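Local coordinates for uncharacterized protein Cgl0159 (Corynebacterium glutamicum, PDB 3FOK), which is of unknown function but folds as a TIM barrel, a scaffold used mostly by enzymes, so that a catalytic role is possible though not established, at residues Glu171-Gln176 / Gly213-Tyr218; Asp127-Tyr132 / Leu162-His167; Ala201-Val206 / Met233-Met238; Ala48-Ala53 / Phe144-Val149; Glu182-Asn187 / Val193-Ser198. One frame throughout, in Å; residues are numbered along the deposited sequence.

Interaction 1 (Glu171-Gln176 / Gly213-Tyr218); sequences EAAAAQ and GNDSSY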
# COMPACT_ATOMS: atom_id res chain seq x y z
N GLU A 171 0.81 14.43 -11.56
CA GLU A 171 0.14 15.52 -10.87
C GLU A 171 0.60 16.90 -11.33
O GLU A 171 -0.22 17.79 -11.54
CB GLU A 171 0.34 15.40 -9.36
CG GLU A 171 -0.36 14.20 -8.74
CD GLU A 171 -0.21 14.17 -7.23
OE1 GLU A 171 -0.65 15.14 -6.58
OE2 GLU A 171 0.34 13.19 -6.70
N ALA A 172 1.91 17.09 -11.46
CA ALA A 172 2.43 18.38 -11.88
C ALA A 172 1.92 18.75 -13.27
O ALA A 172 1.47 19.87 -13.50
CB ALA A 172 3.95 18.36 -11.87
N ALA A 173 1.98 17.80 -14.21
CA ALA A 173 1.53 18.05 -15.57
C ALA A 173 0.04 18.37 -15.60
O ALA A 173 -0.38 19.33 -16.24
CB ALA A 173 1.83 16.84 -16.44
N ALA A 174 -0.75 17.57 -14.89
CA ALA A 174 -2.20 17.78 -14.85
C ALA A 174 -2.57 19.14 -14.28
O ALA A 174 -3.62 19.69 -14.61
CB ALA A 174 -2.86 16.67 -14.03
N ALA A 175 -1.71 19.70 -13.44
CA ALA A 175 -1.96 21.00 -12.84
C ALA A 175 -1.25 22.10 -13.63
O ALA A 175 -1.31 23.28 -13.27
CB ALA A 175 -1.49 21.01 -11.38
N GLN A 176 -0.58 21.70 -14.71
CA GLN A 176 0.15 22.64 -15.55
C GLN A 176 1.21 23.37 -14.74
O GLN A 176 1.44 24.57 -14.92
CB GLN A 176 -0.81 23.63 -16.21
CG GLN A 176 -1.65 22.99 -17.30
CD GLN A 176 -2.50 23.99 -18.06
OE1 GLN A 176 -2.98 23.69 -19.15
NE2 GLN A 176 -2.68 25.17 -17.49
N GLY A 213 6.35 9.72 -16.02
CA GLY A 213 5.15 10.53 -16.05
C GLY A 213 4.26 10.13 -17.21
O GLY A 213 4.73 9.49 -18.15
N ASN A 214 2.98 10.49 -17.15
CA ASN A 214 2.05 10.14 -18.21
C ASN A 214 1.83 11.31 -19.16
O ASN A 214 0.98 11.27 -20.04
CB ASN A 214 0.71 9.70 -17.61
CG ASN A 214 0.00 10.82 -16.86
OD1 ASN A 214 -1.10 10.64 -16.35
ND2 ASN A 214 0.63 11.99 -16.81
N ASP A 215 2.62 12.35 -18.96
CA ASP A 215 2.56 13.56 -19.76
C ASP A 215 3.87 14.29 -19.45
O ASP A 215 4.06 14.78 -18.35
CB ASP A 215 1.38 14.43 -19.31
CG ASP A 215 1.25 15.72 -20.10
OD1 ASP A 215 2.23 16.11 -20.78
OD2 ASP A 215 0.18 16.36 -20.03
N SER A 216 4.78 14.34 -20.41
CA SER A 216 6.04 15.03 -20.17
C SER A 216 6.13 16.31 -20.97
O SER A 216 7.08 16.50 -21.73
CB SER A 216 7.22 14.10 -20.47
OG SER A 216 7.97 13.82 -19.28
N SER A 217 5.14 17.17 -20.81
CA SER A 217 5.11 18.44 -21.52
C SER A 217 5.41 19.60 -20.58
O SER A 217 5.49 20.75 -21.00
CB SER A 217 3.74 18.65 -22.18
OG SER A 217 2.71 18.80 -21.21
N TYR A 218 5.58 19.29 -19.30
CA TYR A 218 5.89 20.30 -18.30
C TYR A 218 7.14 19.96 -17.53
O TYR A 218 7.43 20.57 -16.50
CB TYR A 218 4.73 20.46 -17.31
CG TYR A 218 3.64 21.35 -17.81
CD1 TYR A 218 2.65 20.87 -18.66
CD2 TYR A 218 3.63 22.71 -17.48
CE1 TYR A 218 1.68 21.72 -19.19
CE2 TYR A 218 2.66 23.57 -17.99
CZ TYR A 218 1.70 23.06 -18.85
OH TYR A 218 0.76 23.91 -19.39

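Interaction 2 (Asp127-Tyr132 / Leu162-His167); sequences DRYTGY and LEATAH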
# COMPACT_ATOMS: atom_id res chain seq x y z
N ASP A 127 14.41 7.48 -1.89
CA ASP A 127 14.13 8.91 -1.73
C ASP A 127 12.64 9.26 -1.73
O ASP A 127 12.13 9.79 -2.72
CB ASP A 127 14.82 9.68 -2.86
CG ASP A 127 15.44 10.97 -2.38
OD1 ASP A 127 14.87 11.62 -1.47
OD2 ASP A 127 16.50 11.35 -2.93
N ARG A 128 11.97 9.00 -0.62
CA ARG A 128 10.54 9.26 -0.50
C ARG A 128 10.12 10.73 -0.55
O ARG A 128 10.91 11.63 -0.24
CB ARG A 128 10.02 8.58 0.77
CG ARG A 128 10.13 7.06 0.69
CD ARG A 128 10.28 6.41 2.06
NE ARG A 128 9.13 5.59 2.42
CZ ARG A 128 9.12 4.26 2.43
NH1 ARG A 128 10.21 3.58 2.11
NH2 ARG A 128 8.02 3.61 2.78
N TYR A 129 8.88 10.97 -0.97
CA TYR A 129 8.33 12.32 -1.08
C TYR A 129 7.85 12.82 0.27
O TYR A 129 6.77 12.49 0.75
CB TYR A 129 7.23 12.33 -2.13
CG TYR A 129 7.81 12.32 -3.52
CD1 TYR A 129 7.75 13.46 -4.33
CD2 TYR A 129 8.53 11.22 -3.98
CE1 TYR A 129 8.39 13.50 -5.56
CE2 TYR A 129 9.18 11.25 -5.21
CZ TYR A 129 9.11 12.39 -6.00
OH TYR A 129 9.75 12.42 -7.21
N THR A 130 8.69 13.66 0.87
CA THR A 130 8.47 14.22 2.20
C THR A 130 8.23 15.72 2.30
O THR A 130 7.97 16.22 3.40
CB THR A 130 9.68 13.90 3.10
OG1 THR A 130 10.85 14.47 2.51
CG2 THR A 130 9.87 12.39 3.21
N GLY A 131 8.33 16.45 1.19
CA GLY A 131 8.14 17.89 1.26
C GLY A 131 6.91 18.40 0.54
O GLY A 131 5.78 18.00 0.84
N TYR A 132 7.12 19.32 -0.40
CA TYR A 132 6.03 19.90 -1.16
C TYR A 132 5.36 18.85 -2.04
O TYR A 132 6.01 17.91 -2.50
CB TYR A 132 6.56 21.00 -2.10
CG TYR A 132 6.64 22.39 -1.52
CD1 TYR A 132 5.49 23.11 -1.22
CD2 TYR A 132 7.88 23.01 -1.33
CE1 TYR A 132 5.56 24.42 -0.73
CE2 TYR A 132 7.97 24.31 -0.85
CZ TYR A 132 6.81 25.01 -0.55
OH TYR A 132 6.89 26.30 -0.08
N LEU A 162 11.35 5.68 -8.65
CA LEU A 162 11.01 5.92 -10.04
C LEU A 162 9.50 6.07 -10.16
O LEU A 162 9.00 6.98 -10.81
CB LEU A 162 11.49 4.76 -10.92
CG LEU A 162 13.00 4.57 -11.07
CD1 LEU A 162 13.28 3.28 -11.84
CD2 LEU A 162 13.59 5.77 -11.80
N GLU A 163 8.77 5.17 -9.50
CA GLU A 163 7.32 5.20 -9.54
C GLU A 163 6.73 6.44 -8.87
O GLU A 163 5.79 7.04 -9.39
CB GLU A 163 6.74 3.92 -8.90
CG GLU A 163 5.23 3.85 -8.90
CD GLU A 163 4.70 2.45 -8.62
OE1 GLU A 163 5.34 1.72 -7.83
OE2 GLU A 163 3.64 2.09 -9.18
N ALA A 164 7.29 6.84 -7.74
CA ALA A 164 6.81 8.03 -7.04
C ALA A 164 7.08 9.27 -7.86
O ALA A 164 6.29 10.22 -7.85
CB ALA A 164 7.47 8.14 -5.67
N THR A 165 8.21 9.28 -8.57
CA THR A 165 8.57 10.42 -9.40
C THR A 165 7.58 10.51 -10.56
O THR A 165 7.15 11.60 -10.94
CB THR A 165 10.00 10.29 -9.97
OG1 THR A 165 10.95 10.34 -8.89
CG2 THR A 165 10.29 11.41 -10.96
N ALA A 166 7.21 9.35 -11.11
CA ALA A 166 6.26 9.31 -12.21
C ALA A 166 4.94 9.90 -11.75
O ALA A 166 4.29 10.67 -12.47
CB ALA A 166 6.05 7.88 -12.68
N HIS A 167 4.53 9.56 -10.53
CA HIS A 167 3.28 10.08 -9.98
C HIS A 167 3.37 11.59 -9.79
O HIS A 167 2.41 12.31 -10.06
CB HIS A 167 2.96 9.39 -8.65
CG HIS A 167 2.58 7.94 -8.79
ND1 HIS A 167 2.59 7.29 -10.01
CD2 HIS A 167 2.19 7.03 -7.88
CE1 HIS A 167 2.21 6.04 -9.84
NE2 HIS A 167 1.96 5.85 -8.55

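Interaction 3 (Ala201-Val206 / Met233-Met238); sequences AVIQSV and MESTTM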
# COMPACT_ATOMS: atom_id res chain seq x y z
N ALA A 201 26.79 8.25 -18.43
CA ALA A 201 25.89 8.00 -17.31
C ALA A 201 24.84 9.10 -17.25
O ALA A 201 23.65 8.83 -17.07
CB ALA A 201 26.66 7.93 -16.01
N VAL A 202 25.27 10.35 -17.42
CA VAL A 202 24.35 11.47 -17.39
C VAL A 202 23.33 11.32 -18.50
O VAL A 202 22.13 11.54 -18.29
CB VAL A 202 25.10 12.81 -17.57
CG1 VAL A 202 24.10 13.96 -17.64
CG2 VAL A 202 26.07 13.03 -16.43
N ILE A 203 23.80 10.93 -19.68
CA ILE A 203 22.91 10.74 -20.82
C ILE A 203 21.88 9.65 -20.54
O ILE A 203 20.69 9.83 -20.82
CB ILE A 203 23.73 10.39 -22.08
CG1 ILE A 203 24.47 11.64 -22.57
CG2 ILE A 203 22.81 9.84 -23.18
CD1 ILE A 203 25.39 11.40 -23.74
N GLN A 204 22.34 8.54 -19.96
CA GLN A 204 21.43 7.44 -19.65
C GLN A 204 20.38 7.86 -18.62
O GLN A 204 19.23 7.44 -18.70
CB GLN A 204 22.21 6.24 -19.12
CG GLN A 204 21.37 4.97 -19.03
CD GLN A 204 22.12 3.82 -18.40
OE1 GLN A 204 21.62 2.69 -18.36
NE2 GLN A 204 23.32 4.08 -17.90
N SER A 205 20.78 8.69 -17.66
CA SER A 205 19.86 9.14 -16.62
C SER A 205 18.79 10.05 -17.20
O SER A 205 17.64 10.03 -16.76
CB SER A 205 20.62 9.87 -15.50
OG SER A 205 21.12 11.11 -15.92
N VAL A 206 19.16 10.84 -18.20
CA VAL A 206 18.21 11.75 -18.82
C VAL A 206 17.17 10.97 -19.62
O VAL A 206 15.97 11.28 -19.55
CB VAL A 206 18.92 12.74 -19.76
CG1 VAL A 206 17.91 13.58 -20.50
CG2 VAL A 206 19.86 13.63 -18.96
N MSE A 233 23.55 17.27 -24.09
CA MSE A 233 22.38 18.04 -24.50
C MSE A 233 21.67 17.47 -25.71
O MSE A 233 20.55 17.89 -26.03
CB MSE A 233 22.77 19.50 -24.77
CG MSE A 233 23.09 20.29 -23.51
SE MSE A 233 21.78 20.05 -22.09
CE MSE A 233 22.92 19.13 -20.83
N GLU A 234 22.30 16.52 -26.40
CA GLU A 234 21.67 15.90 -27.55
C GLU A 234 20.79 14.77 -27.02
O GLU A 234 20.21 14.00 -27.79
CB GLU A 234 22.72 15.35 -28.51
CG GLU A 234 23.66 16.42 -29.06
CD GLU A 234 24.71 15.87 -30.02
OE1 GLU A 234 25.37 14.86 -29.68
OE2 GLU A 234 24.88 16.46 -31.11
N SER A 235 20.69 14.69 -25.69
CA SER A 235 19.89 13.67 -25.02
C SER A 235 18.41 14.02 -24.93
O SER A 235 17.56 13.14 -24.94
CB SER A 235 20.41 13.42 -23.60
OG SER A 235 21.65 12.74 -23.63
N THR A 236 18.11 15.31 -24.80
CA THR A 236 16.72 15.76 -24.73
C THR A 236 16.44 17.03 -25.48
O THR A 236 17.35 17.74 -25.92
CB THR A 236 16.25 16.01 -23.28
OG1 THR A 236 17.27 16.69 -22.55
CG2 THR A 236 15.87 14.71 -22.61
N THR A 237 15.15 17.31 -25.60
CA THR A 237 14.64 18.48 -26.27
C THR A 237 14.03 19.36 -25.19
O THR A 237 13.48 20.42 -25.46
CB THR A 237 13.55 18.10 -27.27
OG1 THR A 237 12.56 17.31 -26.59
CG2 THR A 237 14.13 17.29 -28.41
N MSE A 238 14.14 18.89 -23.95
CA MSE A 238 13.57 19.59 -22.81
C MSE A 238 14.39 20.73 -22.24
O MSE A 238 15.62 20.70 -22.25
CB MSE A 238 13.25 18.59 -21.71
CG MSE A 238 12.29 17.52 -22.17
SE MSE A 238 12.09 16.12 -20.89
CE MSE A 238 10.30 15.55 -21.40

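Interaction 4 (Ala48-Ala53 / Phe144-Val149); sequences AADHPA and FAKTLV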
# COMPACT_ATOMS: atom_id res chain seq x y z
N ALA A 48 19.48 27.65 -5.04
CA ALA A 48 18.98 26.50 -4.30
C ALA A 48 19.44 26.38 -2.85
O ALA A 48 20.60 26.65 -2.52
CB ALA A 48 19.34 25.22 -5.04
N ALA A 49 18.52 25.95 -1.99
CA ALA A 49 18.81 25.78 -0.57
C ALA A 49 17.93 24.70 0.06
O ALA A 49 17.44 24.87 1.18
CB ALA A 49 18.62 27.10 0.17
N ASP A 50 17.73 23.59 -0.64
CA ASP A 50 16.90 22.51 -0.11
C ASP A 50 17.74 21.35 0.44
O ASP A 50 17.21 20.27 0.72
CB ASP A 50 15.94 21.98 -1.19
CG ASP A 50 16.66 21.36 -2.37
OD1 ASP A 50 16.05 20.53 -3.07
OD2 ASP A 50 17.84 21.71 -2.61
N HIS A 51 19.04 21.59 0.62
CA HIS A 51 19.94 20.56 1.11
C HIS A 51 19.76 20.15 2.58
O HIS A 51 19.76 18.96 2.91
CB HIS A 51 21.40 21.00 0.92
CG HIS A 51 21.67 21.64 -0.40
ND1 HIS A 51 21.17 22.88 -0.73
CD2 HIS A 51 22.39 21.22 -1.47
CE1 HIS A 51 21.58 23.21 -1.95
NE2 HIS A 51 22.32 22.21 -2.42
N PRO A 52 19.60 21.13 3.49
CA PRO A 52 19.42 20.81 4.91
C PRO A 52 18.39 19.73 5.19
O PRO A 52 18.66 18.76 5.91
CB PRO A 52 19.03 22.15 5.52
CG PRO A 52 19.77 23.13 4.66
CD PRO A 52 19.52 22.59 3.27
N ALA A 53 17.20 19.89 4.61
CA ALA A 53 16.10 18.95 4.79
C ALA A 53 16.47 17.52 4.42
O ALA A 53 15.79 16.57 4.82
CB ALA A 53 14.90 19.41 3.97
N PHE A 144 7.21 26.52 -9.51
CA PHE A 144 7.94 25.39 -10.06
C PHE A 144 8.09 24.25 -9.05
O PHE A 144 8.20 24.50 -7.85
CB PHE A 144 9.33 25.91 -10.42
CG PHE A 144 9.83 25.51 -11.77
CD1 PHE A 144 9.97 24.18 -12.12
CD2 PHE A 144 10.27 26.50 -12.66
CE1 PHE A 144 10.56 23.82 -13.34
CE2 PHE A 144 10.85 26.15 -13.87
CZ PHE A 144 11.00 24.82 -14.21
N ALA A 145 8.12 23.01 -9.54
CA ALA A 145 8.31 21.85 -8.67
C ALA A 145 9.65 21.22 -9.02
O ALA A 145 10.09 21.29 -10.18
CB ALA A 145 7.18 20.85 -8.89
N LYS A 146 10.32 20.62 -8.04
CA LYS A 146 11.61 19.99 -8.31
C LYS A 146 11.73 18.66 -7.58
O LYS A 146 11.25 18.50 -6.45
CB LYS A 146 12.76 20.93 -7.93
CG LYS A 146 13.57 20.55 -6.70
CD LYS A 146 14.74 19.63 -7.03
CE LYS A 146 15.55 19.35 -5.77
NZ LYS A 146 16.84 18.67 -6.02
N THR A 147 12.39 17.70 -8.23
CA THR A 147 12.57 16.36 -7.69
C THR A 147 14.00 15.87 -7.88
O THR A 147 14.67 16.24 -8.84
CB THR A 147 11.65 15.36 -8.41
OG1 THR A 147 10.28 15.74 -8.23
CG2 THR A 147 11.87 13.96 -7.88
N LEU A 148 14.46 15.02 -6.97
CA LEU A 148 15.79 14.43 -7.07
C LEU A 148 15.53 12.98 -7.48
O LEU A 148 14.85 12.24 -6.77
CB LEU A 148 16.50 14.46 -5.72
CG LEU A 148 18.04 14.45 -5.70
CD1 LEU A 148 18.51 13.72 -4.45
CD2 LEU A 148 18.60 13.78 -6.93
N VAL A 149 16.05 12.58 -8.63
CA VAL A 149 15.85 11.22 -9.11
C VAL A 149 17.17 10.49 -9.31
O VAL A 149 17.69 10.43 -10.43
CB VAL A 149 15.08 11.19 -10.45
CG1 VAL A 149 14.62 9.77 -10.76
CG2 VAL A 149 13.89 12.14 -10.39

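Interaction 5 (Glu182-Asn187 / Val193-Ser198); sequences EPFMSN and VVNDLS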
# COMPACT_ATOMS: atom_id res chain seq x y z
N GLU A 182 15.97 16.25 -11.33
CA GLU A 182 17.43 16.21 -11.23
C GLU A 182 17.83 14.74 -11.25
O GLU A 182 17.82 14.08 -10.21
CB GLU A 182 17.90 16.87 -9.93
CG GLU A 182 19.40 17.15 -9.88
CD GLU A 182 19.83 17.76 -8.55
OE1 GLU A 182 19.11 18.62 -8.01
OE2 GLU A 182 20.91 17.39 -8.05
N PRO A 183 18.18 14.21 -12.43
CA PRO A 183 18.58 12.81 -12.56
C PRO A 183 20.06 12.56 -12.35
O PRO A 183 20.89 13.45 -12.49
CB PRO A 183 18.15 12.48 -13.98
CG PRO A 183 18.55 13.73 -14.69
CD PRO A 183 18.08 14.84 -13.76
N PHE A 184 20.38 11.31 -12.01
CA PHE A 184 21.74 10.86 -11.77
C PHE A 184 21.76 9.35 -11.79
O PHE A 184 20.76 8.70 -11.46
CB PHE A 184 22.21 11.27 -10.37
CG PHE A 184 22.75 12.66 -10.26
CD1 PHE A 184 23.92 13.02 -10.93
CD2 PHE A 184 22.13 13.59 -9.44
CE1 PHE A 184 24.46 14.29 -10.77
CE2 PHE A 184 22.66 14.86 -9.28
CZ PHE A 184 23.83 15.21 -9.94
N MSE A 185 22.89 8.78 -12.18
CA MSE A 185 23.07 7.35 -12.13
C MSE A 185 23.92 7.31 -10.88
O MSE A 185 24.85 8.11 -10.76
CB MSE A 185 23.87 6.83 -13.33
CG MSE A 185 23.15 6.94 -14.68
SE MSE A 185 21.54 5.87 -14.84
CE MSE A 185 20.31 7.12 -14.09
N SER A 186 23.60 6.45 -9.93
CA SER A 186 24.37 6.39 -8.69
C SER A 186 24.79 4.97 -8.35
O SER A 186 24.12 4.01 -8.72
CB SER A 186 23.56 6.98 -7.54
OG SER A 186 23.23 8.33 -7.78
N ASN A 187 25.91 4.84 -7.64
CA ASN A 187 26.40 3.53 -7.24
C ASN A 187 26.87 3.55 -5.80
O ASN A 187 27.21 4.60 -5.26
CB ASN A 187 27.59 3.10 -8.11
CG ASN A 187 27.27 3.12 -9.59
OD1 ASN A 187 27.45 4.14 -10.26
ND2 ASN A 187 26.80 2.00 -10.11
N VAL A 193 27.12 6.57 -1.31
CA VAL A 193 26.51 6.79 -2.61
C VAL A 193 27.30 7.82 -3.40
O VAL A 193 27.48 8.95 -2.94
CB VAL A 193 25.05 7.29 -2.47
CG1 VAL A 193 24.47 7.61 -3.84
CG2 VAL A 193 24.21 6.24 -1.76
N VAL A 194 27.76 7.44 -4.59
CA VAL A 194 28.50 8.38 -5.43
C VAL A 194 27.81 8.47 -6.78
O VAL A 194 27.54 7.46 -7.43
CB VAL A 194 29.98 7.94 -5.64
CG1 VAL A 194 30.69 7.83 -4.31
CG2 VAL A 194 30.04 6.61 -6.38
N ASN A 195 27.52 9.69 -7.21
CA ASN A 195 26.87 9.89 -8.50
C ASN A 195 27.90 9.72 -9.60
O ASN A 195 29.03 10.19 -9.47
CB ASN A 195 26.24 11.29 -8.59
CG ASN A 195 25.24 11.55 -7.49
OD1 ASN A 195 24.51 10.65 -7.05
ND2 ASN A 195 25.17 12.80 -7.04
N ASP A 196 27.52 9.03 -10.66
CA ASP A 196 28.42 8.79 -11.79
C ASP A 196 28.33 10.00 -12.72
O ASP A 196 27.35 10.16 -13.44
CB ASP A 196 28.00 7.53 -12.55
CG ASP A 196 28.99 7.15 -13.63
OD1 ASP A 196 29.65 8.06 -14.18
OD2 ASP A 196 29.10 5.95 -13.93
N LEU A 197 29.37 10.83 -12.71
CA LEU A 197 29.36 12.03 -13.55
C LEU A 197 29.97 11.85 -14.94
O LEU A 197 30.27 12.83 -15.61
CB LEU A 197 30.06 13.17 -12.82
CG LEU A 197 29.37 13.63 -11.53
CD1 LEU A 197 30.14 14.79 -10.91
CD2 LEU A 197 27.94 14.05 -11.84
N SER A 198 30.14 10.61 -15.38
CA SER A 198 30.69 10.39 -16.72
C SER A 198 29.62 10.78 -17.73
O SER A 198 28.42 10.63 -17.46
CB SER A 198 31.09 8.92 -16.91
OG SER A 198 29.94 8.08 -16.96
O HOH W 1 24.67 10.71 -13.73
O HOH W 2 28.97 6.18 -9.32

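Interaction 1 (Glu171-Gln176 / Gly213-Tyr218)
Asp215 OD1, on the residue that packs against Ala173, is gripped from within its own loop. Ser217 OG donates to Asp215 OD1 over 2.8 Å, arriving on the syn side and 25° out of the carboxylate plane, and Ser217 N adds a weak bond to that same oxygen. OD2 takes a different partner, a salt bridge to Arg140 of the second subunit, so both oxygens of the group are tied down. Behind the carboxylate, Asp215 CB lies 3.8 Å from the methyl CB of Ala173. That methyl also meets the main chain of the loop, with Ala173 CB 3.6 Å from Asp215 O.

These residues lie at the N-terminal end of the TIM barrel's strands, where helix 158-174 finishes and the loop from helix 199-210 runs into strand 219-224. The helix terminates in a Schellman motif: Gln176 has positive phi, and its N bonds Ala173 O at 2.8 Å. That turn lays the backbone of Gln176 over the ring of Tyr218. Gln176 CA sits 3.8 Å from the centroid of the Tyr218 ring and 18° off its normal, a CH-pi contact over the face, displaced somewhat toward the rim. With CG beside its own backbone N (chi1 -72°), the glutamine chain leaves across the hydroxyl end of the ring, Gln176 CG coming to 3.3 Å from Tyr218 OH. From there it runs on extended. Elsewhere on the ring, Tyr218 CD1 passes Ala173 O obliquely at 4.2 Å. Thr23 of the second subunit packs on both Gln176 and Tyr218, while the backbone of Tyr218 hydrogen-bonds to Ile179.

Interaction 2 (Asp127-Tyr132 / Leu162-His167)
Tyr129 meets the helix through one side of its ring and through its hydroxyl, and the apolar part comes first. The CD2-CE2 side is laid against the methyl of Ala164, with Tyr129 CE2 3.6 Å and Tyr129 CD2 3.7 Å from Ala164 CB. The carbonyl oxygen of Ala164 lies over one face of the same ring. Toward the hydroxyl end the neighbour changes to Thr165, whose CA passes obliquely at 4.0 Å from Tyr129 CZ. Tyr129 has its CG swung to the side of its own backbone N (chi1 -77°), a rotation that sends the ring out from the loop to the helix.

The polar part is a single bond. Tyr129 OH donates to Thr165 OG1 at 2.9 Å, with the threonine oxygen at the ring's edge and in its plane, and the two side chains cross at about a right angle. The phenol oxygen is modelled too close to the methyl of Thr147 for its place to be certain, so the bond and its geometry are somewhat doubtful. Thr165 OG1 is occupied in a second way: it bonds Thr161 O one turn back in its own helix, which fixes the rotation of the threonine.

Charges act between chains. Arg128 NE pairs with Glu163 OE1 of the third subunit, and Glu163 pairs in the same way with Arg128 of the second.

Within the chain, the loop leading to helix 134-140 and helix 158-174 close over Thr147 on the outside of strand 144-151, the outer-layer packing of a TIM barrel.

Interaction 3 (Ala201-Val206 / Met233-Met238)
Ser235 and Ile203 make the close part of this contact. Ser235 OG is set into the fork of the isoleucine, 3.2 Å from both Ile203 CG1 and Ile203 CG2, and the hydroxyl forms no hydrogen bond across the interface. Its rotation, with OG beside the backbone N of Ser235 (chi1 -71°), turns the oxygen to the isoleucine, while Ser235 CB is left facing Val206 CG1 at 4.0 Å. Next along, a contact between the methyls of Val206 and Thr236 is doubtful in detail, since the two are modelled too close together.

On the helix side the main chain is well held. Val202 O accepts from Val206 N at 3.1 Å and from Ser205 OG at 2.6 Å, both from the same face of its plane.

The looser side lies at Gln204 and Glu234, which are partly exposed and take no part in the packing between the segments; Gly55 of the second subunit packs on Gln204. At the buried residues that subunit also contributes, its Ala67 packing on Ile203 and its Asp97 bonding Thr237 OG1.

Val206 also rests on Met221 and Leu223 of strand 219-224. Helix 199-210 thus packs both on that strand and on the loop leading to strand 240-243, and the loop touches the strand too: the outer shell of a TIM barrel, here with Ile203 and Val206 against Ser235 and Thr236.

Interaction 4 (Ala48-Ala53 / Phe144-Val149)
Asp50 and Lys146 face each other across the inside of the TIM barrel, their CA atoms 10.1 Å apart, the nearest pair between the two segments. Residues 144-149 are extended, part of strand 144-151 in the barrel wall. The other segment starts at the last residue of strand 44-48, leaves it through a loop and folds over into a short 3-10 turn at Pro52. With that gap, no backbone contact is made, and two side chains coming from opposite directions bridge the space.

The lysine gets there by a bend: its chain is kinked at chi2 (88°) and straight beyond. Asp50 OD1 forms a long salt bridge with Lys146 NZ at 3.6 Å, and the closest atom is the neighbouring carbon, Lys146 CE, 3.0 Å from Asp50 OD1. Each group has another partner: Glu182 OE1 for Lys146 NZ, Ser112 OG for Asp50 OD1. Lys222 NZ also lies near the lysine. Such a charged cluster within the barrel is consistent with an active-site region, as in many enzymes of this fold, though no role is established for it here. Asp50 OD2 sits 4.0 Å above the plane of the His51 ring, offset toward its rim.

Interaction 5 (Glu182-Asn187 / Val193-Ser198)
Ser186 OG donates to Asn195 OD1 over 2.7 Å, 18° out of the amide's carbonyl plane, linking the side chains of a non-hydrogen-bonded antiparallel pair. With its CG turned anti to the carbonyl carbon, Asn195 lays the other end of that amide flat on Phe184: Asn195 ND2 is 3.8 Å above the centre of the Phe184 ring, and the two planes are only 12° apart, a stacked arrangement. Leu197 CD2 meets the ring at its edge instead, 3.6 Å from Phe184 CE1.

The backbones are joined by straight bonds. Asp196 N reaches Met185 O at 2.8 Å with an N-H...O angle of 176°, and Asn187 and Val194 bond each other in both directions. This is a beta hairpin: strand 179-189 of the TIM barrel runs past the barrel rim and turns back as strand 192-195. Two waters stitch it further, one between Met185 N and Asp196 O, the other between Asn187 OD1 and Val194 O.

Further out, Asp196 OD1 closes an Asx turn by accepting from Ser198 N at 2.9 Å, and takes Ser198 OG as well at 2.8 Å. Ser198 in turn is the N-cap of helix 199-210. Arg150, from strand 144-151, packs against Phe184, Ser186 and Asn195.

How the interactions relate
All five contacts belong to one TIM barrel. Interaction 4 is the innermost, its centre about 5 Å from that of the chain, whereas the others lie about 15 to 19 Å out. It adjoins interaction 5 through neighbouring strands 144-151 and 179-189, where Glu182 of interaction 5 salt-bridges Lys146 of interaction 4. Interactions 1 and 2 share helix 158-174, with centres about 14 Å apart. Along the chain interaction 2 closes before 1 and 5 open, and the segments of 1 and 3 alternate. The hairpin of interaction 5 leads straight into helix 199-210 of interaction 3. Interactions 1, 2 and 3 all touch the second subunit, so outer helices and loops help form the five-chain assembly.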